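PDB 2DDZ: 190aa long hypothetical protein from Pyrococcus horikoshii, which is of unknown function but belongs to the DUF366 family and forms a hexamer in which C-terminal tails dock on neighbouring subunits. Local coordinates for the interface of chains A and B. Numbering follows the deposited sequence. Chains: chain A/B, 190aa long hypothetical protein.

Contact 1: the interface of chains A and B. Residues chain A 52, 54-55, 124-126; chain B 185-187.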
loop_
_atom_site.group_PDB
_atom_site.type_symbol
_atom_site.label_atom_id
_atom_site.label_comp_id
_atom_site.label_asym_id
_atom_site.label_seq_id
_atom_site.Cartn_x
_atom_site.Cartn_y
_atom_site.Cartn_z
ATOM N N VAL A 52 9.490 -11.132 -19.872
ATOM C CA VAL A 52 8.635 -10.893 -18.716
ATOM C C VAL A 52 7.480 -11.874 -18.583
ATOM O O VAL A 52 7.118 -12.268 -17.472
ATOM C CB VAL A 52 8.073 -9.454 -18.750
ATOM C CG1 VAL A 52 7.083 -9.231 -17.622
ATOM C CG2 VAL A 52 9.213 -8.475 -18.648
ATOM N N ILE A 54 6.040 -15.015 -18.100
ATOM C CA ILE A 54 6.508 -16.303 -17.604
ATOM C C ILE A 54 6.022 -17.472 -18.467
ATOM O O ILE A 54 6.692 -18.499 -18.570
ATOM C CB ILE A 54 6.040 -16.530 -16.150
ATOM C CG1 ILE A 54 6.721 -15.531 -15.210
ATOM C CG2 ILE A 54 6.366 -17.952 -15.703
ATOM C CD1 ILE A 54 8.221 -15.614 -15.240
ATOM N N GLU A 55 4.854 -17.325 -19.082
ATOM C CA GLU A 55 4.318 -18.392 -19.921
ATOM C C GLU A 55 5.177 -18.566 -21.169
ATOM O O GLU A 55 5.421 -19.687 -21.611
ATOM C CB GLU A 55 2.876 -18.083 -20.328
ATOM C CG GLU A 55 2.170 -19.258 -20.992
ATOM C CD GLU A 55 0.729 -18.946 -21.352
ATOM O OE1 GLU A 55 0.197 -17.929 -20.856
ATOM O OE2 GLU A 55 0.127 -19.723 -22.121
ATOM N N ILE A 124 3.182 -6.179 -22.883
ATOM C CA ILE A 124 3.413 -6.775 -21.587
ATOM C C ILE A 124 3.252 -5.677 -20.543
ATOM O O ILE A 124 3.560 -4.513 -20.811
ATOM C CB ILE A 124 4.821 -7.447 -21.507
ATOM C CG1 ILE A 124 4.776 -8.579 -20.475
ATOM C CG2 ILE A 124 5.898 -6.445 -21.106
ATOM C CD1 ILE A 124 4.503 -8.080 -19.071
ATOM N N ALA A 125 2.721 -6.040 -19.377
ATOM C CA ALA A 125 2.524 -5.088 -18.287
ATOM C C ALA A 125 3.020 -5.701 -16.979
ATOM O O ALA A 125 2.541 -6.747 -16.549
ATOM C CB ALA A 125 1.057 -4.733 -18.166
ATOM N N THR A 126 3.992 -5.058 -16.351
ATOM C CA THR A 126 4.502 -5.568 -15.096
ATOM C C THR A 126 4.904 -4.404 -14.183
ATOM O O THR A 126 4.613 -3.249 -14.470
ATOM C CB THR A 126 5.705 -6.499 -15.315
ATOM O OG1 THR A 126 6.129 -7.021 -14.050
ATOM C CG2 THR A 126 6.868 -5.753 -16.006
ATOM N N LYS B 185 0.703 -13.685 -14.333
ATOM C CA LYS B 185 1.614 -14.454 -15.189
ATOM C C LYS B 185 2.926 -13.766 -15.527
ATOM O O LYS B 185 3.757 -14.310 -16.267
ATOM C CB LYS B 185 0.905 -14.810 -16.500
ATOM C CG LYS B 185 0.500 -13.596 -17.309
ATOM C CD LYS B 185 0.250 -13.920 -18.771
ATOM C CE LYS B 185 0.116 -12.636 -19.599
ATOM N NZ LYS B 185 -0.240 -12.889 -21.033
ATOM N N VAL B 186 3.112 -12.566 -14.997
ATOM C CA VAL B 186 4.312 -11.811 -15.301
ATOM C C VAL B 186 5.268 -11.708 -14.140
ATOM O O VAL B 186 4.857 -11.537 -12.995
ATOM C CB VAL B 186 3.969 -10.377 -15.761
ATOM C CG1 VAL B 186 3.201 -10.429 -17.059
ATOM C CG2 VAL B 186 3.170 -9.649 -14.671
ATOM N N ARG B 187 6.556 -11.817 -14.439
ATOM C CA ARG B 187 7.543 -11.698 -13.394
ATOM C C ARG B 187 7.781 -10.195 -13.233
ATOM O O ARG B 187 7.508 -9.417 -14.142
ATOM C CB ARG B 187 8.833 -12.415 -13.791
ATOM C CG ARG B 187 9.657 -11.726 -14.856
ATOM C CD ARG B 187 10.971 -12.485 -15.060
ATOM N NE ARG B 187 11.756 -11.953 -16.168
ATOM C CZ ARG B 187 12.400 -10.791 -16.147
ATOM N NH1 ARG B 187 12.368 -10.022 -15.063
ATOM N NH2 ARG B 187 13.076 -10.393 -17.219
#
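The flat groups that meet here are backbone carbonyls, with the C-terminal tail of chain B lying between the A:Val52–A:Ile54 segment and strand 121-127 of chain A. The amide nitrogen of A:Ile54, at the start of helix 54-58, lies almost in line with the C=O of B:Lys185 (C=O...N angle 167°), N to O 3.0 Å. The carbonyl of A:Val52 receives the amide of B:Arg187 (O to N 3.1 Å). On the other flank, the hydroxyl OG1 of A:Thr126 donates to the carbonyl O of B:Arg187 at 2.8 Å, coming in tilted 34° from that carbonyl plane. With OG1 anti to the backbone N (chi1 -177°), the hydroxyl is turned towards the tail. The amide N and the carbonyl O of B:Arg187 are thus both bonded to chain A.

Between these polar anchors B:Val186 packs its two methyls against chain A. The side chains of B:Val186 and A:Ile124 slide past each other in opposite directions, with CG1 of the valine 3.4 Å from CD1 of the isoleucine, a tight contact. CG2 faces the strand backbone, 3.5 Å from the carbonyl O of A:Ala125. CG1 of A:Val52 comes from the third side, 3.8 Å from CB of B:Val186, the two side chains crossing obliquely. A:Ile54 instead crosses the base of B:Arg187 at about a right angle, its CD1 lying 3.6 Å from CB.

The two backbone bonds and the A:Thr126 hydroxyl probably set the register of the tail, while B:Val186 supplies apolar packing. With the twin made by the tail of chain A, the site ties the two subunits together and probably helps stabilise the hexamer.

Contact 2: the interface of chains A and B. Residues chain A 21-22, 50-52, 126-127; chain B 187-189.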
loop_
_atom_site.group_PDB
_atom_site.type_symbol
_atom_site.label_atom_id
_atom_site.label_comp_id
_atom_site.label_asym_id
_atom_site.label_seq_id
_atom_site.Cartn_x
_atom_site.Cartn_y
_atom_site.Cartn_z
ATOM N N ILE A 21 12.247 -2.553 -20.690
ATOM C CA ILE A 21 11.135 -2.746 -19.775
ATOM C C ILE A 21 11.558 -2.470 -18.324
ATOM O O ILE A 21 10.716 -2.357 -17.436
ATOM C CB ILE A 21 10.588 -4.201 -19.867
ATOM C CG1 ILE A 21 9.152 -4.252 -19.350
ATOM C CG2 ILE A 21 11.425 -5.143 -19.031
ATOM C CD1 ILE A 21 8.186 -3.474 -20.218
ATOM N N ARG A 22 12.865 -2.364 -18.094
ATOM C CA ARG A 22 13.400 -2.144 -16.752
ATOM C C ARG A 22 13.115 -0.760 -16.153
ATOM O O ARG A 22 12.883 0.204 -16.875
ATOM C CB ARG A 22 14.901 -2.415 -16.763
ATOM C CG ARG A 22 15.234 -3.845 -17.129
ATOM C CD ARG A 22 16.733 -4.101 -17.102
ATOM N NE ARG A 22 17.024 -5.517 -17.291
ATOM C CZ ARG A 22 17.945 -6.183 -16.604
ATOM N NH1 ARG A 22 18.668 -5.557 -15.682
ATOM N NH2 ARG A 22 18.147 -7.476 -16.834
ATOM N N GLU A 50 15.685 -11.216 -20.811
ATOM C CA GLU A 50 14.724 -10.139 -20.535
ATOM C C GLU A 50 13.209 -10.434 -20.688
ATOM O O GLU A 50 12.392 -9.511 -20.581
ATOM C CB GLU A 50 15.078 -8.927 -21.410
ATOM C CG GLU A 50 16.513 -8.441 -21.303
ATOM C CD GLU A 50 16.790 -7.712 -20.007
ATOM O OE1 GLU A 50 15.922 -6.924 -19.576
ATOM O OE2 GLU A 50 17.879 -7.915 -19.425
ATOM N N MET A 51 12.826 -11.689 -20.928
ATOM C CA MET A 51 11.398 -12.022 -21.082
ATOM C C MET A 51 10.573 -11.893 -19.790
ATOM O O MET A 51 10.884 -12.492 -18.764
ATOM C CB MET A 51 11.220 -13.440 -21.646
ATOM C CG MET A 51 11.301 -13.548 -23.160
ATOM S SD MET A 51 10.840 -15.163 -23.767
ATOM C CE MET A 51 9.624 -14.716 -24.835
ATOM N N VAL A 52 9.490 -11.132 -19.872
ATOM C CA VAL A 52 8.635 -10.893 -18.716
ATOM C C VAL A 52 7.480 -11.874 -18.583
ATOM O O VAL A 52 7.118 -12.268 -17.472
ATOM C CB VAL A 52 8.073 -9.454 -18.750
ATOM C CG1 VAL A 52 7.083 -9.231 -17.622
ATOM C CG2 VAL A 52 9.213 -8.475 -18.648
ATOM N N THR A 126 3.992 -5.058 -16.351
ATOM C CA THR A 126 4.502 -5.568 -15.096
ATOM C C THR A 126 4.904 -4.404 -14.183
ATOM O O THR A 126 4.613 -3.249 -14.470
ATOM C CB THR A 126 5.705 -6.499 -15.315
ATOM O OG1 THR A 126 6.129 -7.021 -14.050
ATOM C CG2 THR A 126 6.868 -5.753 -16.006
ATOM N N VAL A 127 5.570 -4.715 -13.081
ATOM C CA VAL A 127 5.977 -3.680 -12.153
ATOM C C VAL A 127 7.418 -3.896 -11.726
ATOM O O VAL A 127 7.981 -4.963 -11.941
ATOM C CB VAL A 127 5.053 -3.680 -10.887
ATOM C CG1 VAL A 127 3.580 -3.563 -11.302
ATOM C CG2 VAL A 127 5.266 -4.950 -10.092
ATOM N N ARG B 187 6.556 -11.817 -14.439
ATOM C CA ARG B 187 7.543 -11.698 -13.394
ATOM C C ARG B 187 7.781 -10.195 -13.233
ATOM O O ARG B 187 7.508 -9.417 -14.142
ATOM C CB ARG B 187 8.833 -12.415 -13.791
ATOM C CG ARG B 187 9.657 -11.726 -14.856
ATOM C CD ARG B 187 10.971 -12.485 -15.060
ATOM N NE ARG B 187 11.756 -11.953 -16.168
ATOM C CZ ARG B 187 12.400 -10.791 -16.147
ATOM N NH1 ARG B 187 12.368 -10.022 -15.063
ATOM N NH2 ARG B 187 13.076 -10.393 -17.219
ATOM N N TRP B 188 8.261 -9.784 -12.072
ATOM C CA TRP B 188 8.528 -8.374 -11.848
ATOM C C TRP B 188 9.876 -8.098 -12.497
ATOM O O TRP B 188 10.625 -9.029 -12.800
ATOM C CB TRP B 188 8.583 -8.072 -10.351
ATOM C CG TRP B 188 9.632 -8.863 -9.623
ATOM C CD1 TRP B 188 9.535 -10.153 -9.195
ATOM C CD2 TRP B 188 10.951 -8.420 -9.277
ATOM N NE1 TRP B 188 10.713 -10.540 -8.600
ATOM C CE2 TRP B 188 11.597 -9.495 -8.633
ATOM C CE3 TRP B 188 11.644 -7.215 -9.440
ATOM C CZ2 TRP B 188 12.916 -9.408 -8.162
ATOM C CZ3 TRP B 188 12.959 -7.127 -8.969
ATOM C CH2 TRP B 188 13.576 -8.218 -8.335
ATOM N N VAL B 189 10.190 -6.827 -12.708
ATOM C CA VAL B 189 11.447 -6.467 -13.354
ATOM C C VAL B 189 12.260 -5.479 -12.517
ATOM O O VAL B 189 11.702 -4.701 -11.730
ATOM C CB VAL B 189 11.175 -5.843 -14.751
ATOM C CG1 VAL B 189 10.255 -6.760 -15.565
ATOM C CG2 VAL B 189 10.543 -4.468 -14.601
HETATM O O HOH W 1 14.172 -7.822 -17.902
#
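B:Val189 and A:Thr126 meet methyl to methyl, their side chains set aslant to one another, with CG1 of the valine 3.6 Å from CG2 of the threonine. The same CG1 also touches A:Val52, whose CG2 comes at about a right angle to it from 3.7 Å away. A:Ile21, in the 3-10 helix 19-21, likewise stands nearly perpendicular to B:Val189 and adds its CG2 to this apolar cluster. The valine's torsion (chi1 -52°) divides its branches: CG1, anti to the carbonyl carbon, enters the cluster, while CG2 lies near the carbonyl oxygens of A:Ile21 and A:Val127. Its own amide is held by the carbonyl O of A:Val127, N to O 3.0 Å, so the tail continues alongside strand 121-127. B:Trp188 contributes little across the interface; its CB passes close to that same carbonyl.

The long side chain of B:Arg187 takes a separate course, reaching past A:Val52 towards A:Met51 and A:Glu50 with its chain extended from CG to NE. There NE donates to the carbonyl O of A:Met51 at 2.8 Å, a bent bond (135° at the hydrogen) with the nitrogen above the carbonyl plane, 36° out of it. Within chain A, A:Arg22 grips the carboxylate of A:Glu50 side-on through NE and NH2, one nitrogen to each oxygen. The NE bond uses the syn lone pair of OE1, whereas the NH2 bond is tilted and forms a salt bridge. This pairing probably fixes the carboxylate, whose negative charge may temper the proximity of the two arginines. B:Arg187 reaches the carboxylate indirectly: water 1, at the edge and in the plane of its guanidinium, lies 2.9 Å from NH2 and 2.6 Å from OE1 of A:Glu50.

Contact 1 and contact 2 are successive stretches of one interface, the centres of their C-alpha atoms about 6 Å apart, and they share A:Val52, A:Thr126 and B:Arg187. The tail of chain B, which follows helix 161-182, passes through contact 1 first and reaches contact 2 near its end. Strand 121-127 of chain A runs beside both, and the segment around A:Val52 links them. Since the two-fold repeats the contacts with the chains exchanged, each subunit both gives a tail and receives one. Such reciprocal docking would couple the two chains as a pair within the six-chain assembly.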